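PDB 1JX7: protein YchN from Escherichia coli, which is of uncharacterised function but belongs to the DsrE/DsrF-like family and assembles into a homohexamer built as a dimer of trimers. Local coordinates for the interface of chains A and B. Sequence-based numbering; all coordinates share one arbitrary frame. Chains: chain A/B, Hypothetical protein YCHN.

The interface of chains A and B. Residues chain A 47, 50-51, 53, 85, 87, 90; chain B 47, 50, 85-87, 90.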
ATOM      1  N   THR A  47       8.927   2.873 -14.047  1.00 12.06           N
ATOM      2  CA  THR A  47       9.458   1.698 -14.727  1.00 10.23           C
ATOM      3  C   THR A  47       8.501   1.298 -15.844  1.00 10.37           C
ATOM      4  O   THR A  47       8.880   0.553 -16.754  1.00  9.60           O
ATOM      5  CB  THR A  47       9.666   0.503 -13.731  1.00 12.01           C
ATOM      6  OG1 THR A  47       8.416   0.112 -13.155  1.00 12.40           O
ATOM      7  CG2 THR A  47      10.602   0.890 -12.613  1.00  9.92           C
ATOM      8  N   LEU A  50       9.526   1.308 -19.620  1.00 19.64           N
ATOM      9  CA  LEU A  50      10.453   0.407 -20.293  1.00 19.41           C
ATOM     10  C   LEU A  50       9.811  -0.259 -21.480  1.00 20.19           C
ATOM     11  O   LEU A  50       8.602  -0.472 -21.510  1.00 21.37           O
ATOM     12  CB  LEU A  50      10.981  -0.653 -19.333  1.00 21.75           C
ATOM     13  CG  LEU A  50      11.941  -0.116 -18.275  1.00 21.18           C
ATOM     14  CD1 LEU A  50      12.379  -1.253 -17.381  1.00 21.53           C
ATOM     15  CD2 LEU A  50      13.129   0.549 -18.934  1.00 20.02           C
ATOM     16  N   ARG A  51      10.642  -0.586 -22.462  1.00 16.79           N
ATOM     17  CA  ARG A  51      10.163  -1.226 -23.681  1.00 17.04           C
ATOM     18  C   ARG A  51      10.283  -2.740 -23.525  1.00 16.79           C
ATOM     19  O   ARG A  51      11.009  -3.224 -22.650  1.00 17.27           O
ATOM     20  CB  ARG A  51      11.004  -0.745 -24.873  1.00 26.97           C
ATOM     21  CG  ARG A  51      10.351  -0.997 -26.219  1.00 31.31           C
ATOM     22  CD  ARG A  51      11.363  -1.108 -27.347  1.00 32.95           C
ATOM     23  NE  ARG A  51      11.419   0.091 -28.174  1.00 35.11           N
ATOM     24  CZ  ARG A  51      11.727   1.296 -27.716  1.00 36.16           C
ATOM     25  NH1 ARG A  51      11.990   1.477 -26.427  1.00 36.41           N
ATOM     26  NH2 ARG A  51      11.780   2.326 -28.555  1.00 36.00           N
ATOM     27  N   GLN A  53       7.776  -4.927 -22.750  1.00 32.64           N
ATOM     28  CA  GLN A  53       6.870  -5.518 -21.782  1.00 32.54           C
ATOM     29  C   GLN A  53       6.047  -6.571 -22.501  1.00 33.46           C
ATOM     30  O   GLN A  53       5.425  -6.298 -23.532  1.00 35.33           O
ATOM     31  CB  GLN A  53       5.953  -4.443 -21.179  1.00 14.41           C
ATOM     32  CG  GLN A  53       6.729  -3.365 -20.446  1.00 12.44           C
ATOM     33  CD  GLN A  53       5.851  -2.274 -19.872  1.00 13.38           C
ATOM     34  OE1 GLN A  53       4.898  -2.543 -19.140  1.00 13.70           O
ATOM     35  NE2 GLN A  53       6.186  -1.027 -20.194  1.00 13.76           N
ATOM     36  N   ARG A  85      16.370   4.450 -10.371  1.00 20.66           N
ATOM     37  CA  ARG A  85      16.066   3.078 -10.750  1.00 20.44           C
ATOM     38  C   ARG A  85      16.879   2.598 -11.968  1.00 21.27           C
ATOM     39  O   ARG A  85      16.673   1.492 -12.465  1.00 20.70           O
ATOM     40  CB  ARG A  85      14.559   2.938 -10.991  1.00 23.32           C
ATOM     41  CG  ARG A  85      13.746   3.980 -10.233  1.00 24.67           C
ATOM     42  CD  ARG A  85      12.532   3.456  -9.485  1.00 23.99           C
ATOM     43  NE  ARG A  85      11.979   4.518  -8.636  1.00 25.08           N
ATOM     44  CZ  ARG A  85      11.083   4.333  -7.662  1.00 25.54           C
ATOM     45  NH1 ARG A  85      10.622   3.118  -7.392  1.00 26.52           N
ATOM     46  NH2 ARG A  85      10.663   5.364  -6.944  1.00 25.99           N
ATOM     47  N   ILE A  87      16.821   3.664 -14.992  1.00 25.05           N
ATOM     48  CA  ILE A  87      15.967   3.568 -16.160  1.00 25.49           C
ATOM     49  C   ILE A  87      16.221   4.736 -17.100  1.00 26.07           C
ATOM     50  O   ILE A  87      15.814   4.698 -18.261  1.00 24.74           O
ATOM     51  CB  ILE A  87      14.513   3.518 -15.691  1.00 34.73           C
ATOM     52  CG1 ILE A  87      14.248   2.128 -15.120  1.00 36.71           C
ATOM     53  CG2 ILE A  87      13.563   3.878 -16.807  1.00 33.32           C
ATOM     54  CD1 ILE A  87      12.880   1.956 -14.537  1.00 40.31           C
ATOM     55  N   LEU A  90      17.929   3.582 -20.278  1.00 23.93           N
ATOM     56  CA  LEU A  90      17.346   2.445 -20.953  1.00 21.96           C
ATOM     57  C   LEU A  90      16.433   2.901 -22.081  1.00 21.54           C
ATOM     58  O   LEU A  90      16.078   4.078 -22.171  1.00 20.47           O
ATOM     59  CB  LEU A  90      16.556   1.578 -19.968  1.00 17.54           C
ATOM     60  CG  LEU A  90      17.408   0.943 -18.870  1.00 16.45           C
ATOM     61  CD1 LEU A  90      16.596  -0.130 -18.171  1.00 16.64           C
ATOM     62  CD2 LEU A  90      18.662   0.330 -19.467  1.00 14.02           C
TER
ATOM     63  N   THR B  47      12.306  -5.217 -10.446  1.00 16.59           N
ATOM     64  CA  THR B  47      13.077  -4.142 -11.081  1.00 15.11           C
ATOM     65  C   THR B  47      14.307  -3.718 -10.258  1.00 13.86           C
ATOM     66  O   THR B  47      15.159  -2.965 -10.736  1.00 11.77           O
ATOM     67  CB  THR B  47      12.174  -2.916 -11.343  1.00 20.40           C
ATOM     68  OG1 THR B  47      11.525  -2.535 -10.121  1.00 21.64           O
ATOM     69  CG2 THR B  47      11.112  -3.244 -12.388  1.00 19.34           C
ATOM     70  N   LEU B  50      17.984  -4.350 -11.625  1.00 32.82           N
ATOM     71  CA  LEU B  50      18.568  -3.633 -12.755  1.00 33.85           C
ATOM     72  C   LEU B  50      19.853  -2.913 -12.401  1.00 35.63           C
ATOM     73  O   LEU B  50      20.068  -2.509 -11.260  1.00 36.23           O
ATOM     74  CB  LEU B  50      17.569  -2.620 -13.322  1.00 17.59           C
ATOM     75  CG  LEU B  50      16.508  -3.160 -14.266  1.00 15.47           C
ATOM     76  CD1 LEU B  50      15.623  -2.010 -14.716  1.00 16.15           C
ATOM     77  CD2 LEU B  50      17.169  -3.822 -15.460  1.00 15.17           C
ATOM     78  N   ARG B  85       7.566  -6.943 -17.392  1.00 21.67           N
ATOM     79  CA  ARG B  85       8.100  -5.613 -17.155  1.00 22.00           C
ATOM     80  C   ARG B  85       9.269  -5.322 -18.072  1.00 22.41           C
ATOM     81  O   ARG B  85       9.775  -4.200 -18.101  1.00 23.21           O
ATOM     82  CB  ARG B  85       8.526  -5.466 -15.703  1.00 16.54           C
ATOM     83  CG  ARG B  85       7.389  -5.618 -14.739  1.00 14.51           C
ATOM     84  CD  ARG B  85       7.864  -6.088 -13.385  1.00 14.45           C
ATOM     85  NE  ARG B  85       6.837  -6.915 -12.764  1.00 14.51           N
ATOM     86  CZ  ARG B  85       5.931  -6.460 -11.913  1.00 12.86           C
ATOM     87  NH1 ARG B  85       5.939  -5.173 -11.562  1.00 15.98           N
ATOM     88  NH2 ARG B  85       5.015  -7.280 -11.427  1.00 11.97           N
ATOM     89  N   GLY B  86       9.688  -6.330 -18.829  1.00 23.00           N
ATOM     90  CA  GLY B  86      10.793  -6.158 -19.743  1.00 25.33           C
ATOM     91  C   GLY B  86      12.131  -6.069 -19.042  1.00 26.20           C
ATOM     92  O   GLY B  86      13.024  -5.375 -19.505  1.00 28.22           O
ATOM     93  N   ILE B  87      12.266  -6.771 -17.921  1.00 26.50           N
ATOM     94  CA  ILE B  87      13.503  -6.785 -17.142  1.00 27.78           C
ATOM     95  C   ILE B  87      14.351  -8.025 -17.470  1.00 28.89           C
ATOM     96  O   ILE B  87      15.562  -8.034 -17.224  1.00 29.96           O
ATOM     97  CB  ILE B  87      13.196  -6.757 -15.598  1.00 25.08           C
ATOM     98  CG1 ILE B  87      13.129  -5.313 -15.100  1.00 26.73           C
ATOM     99  CG2 ILE B  87      14.264  -7.503 -14.811  1.00 22.55           C
ATOM    100  CD1 ILE B  87      12.154  -4.437 -15.855  1.00 27.43           C
ATOM    101  N   LEU B  90      17.023  -7.256 -20.190  1.00 32.64           N
ATOM    102  CA  LEU B  90      17.909  -6.170 -19.782  1.00 32.56           C
ATOM    103  C   LEU B  90      19.054  -6.607 -18.854  1.00 32.51           C
ATOM    104  O   LEU B  90      19.018  -7.691 -18.263  1.00 32.05           O
ATOM    105  CB  LEU B  90      17.091  -5.052 -19.117  1.00 21.86           C
ATOM    106  CG  LEU B  90      16.119  -4.312 -20.051  1.00 19.96           C
ATOM    107  CD1 LEU B  90      15.557  -3.094 -19.351  1.00 18.96           C
ATOM    108  CD2 LEU B  90      16.841  -3.891 -21.320  1.00 19.38           C
TER
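A:Leu50 and B:Leu50 sit in extended loop backbone (phi/psi -69/151° in chain A) just past the 3-10 helix 43-49 that carries A:Thr47 and B:Thr47, and B:Gly86 turns with positive phi between B:Arg85 and B:Ile87. Leucine CD1 methyls make the nearest contacts, and the threonines add to them. A:Leu90 and B:Leu90 point at each other end to end, CD1 to CD1 at 3.4 Å. Beside them the side chain of A:Leu50 crosses that of B:Ile87 obliquely, its CD1 3.5 Å from CD1 of the isoleucine. With CG beside its own backbone N and anti to the carbonyl carbon (chi1 -70°), A:Leu50 sends that methyl over to chain B. B:Leu50 fills in against A:Leu90, the two CD1 methyls 4.1 Å apart. Further along, A:Thr47 and B:Thr47 meet methyl to methyl, CG2 to CG2 at 4.2 Å; each OG1 takes the position between backbone N and carbonyl carbon, leaving CG2 to face the partner. Alongside A:Leu50, the CG methylene of A:Gln53 packs 3.9 Å from the carbonyl O of B:Arg85. A:Gln53 runs on extended beyond CG, and its amide NE2 donates to the backbone O of A:Leu50 at 2.8 Å, nearly straight and in the plane of both groups. An alanine in place of A:Gln53 would probably leave the A:Leu50 carbonyl without its amide partner and open a gap beside B:Arg85, letting the loop that presents A:Leu50 move more freely. The contact is mainly apolar, and the interface is two-fold symmetric, though the copies differ slightly at Ile87. It helps join two subunits of the homohexamer, possibly where one trimer meets the other.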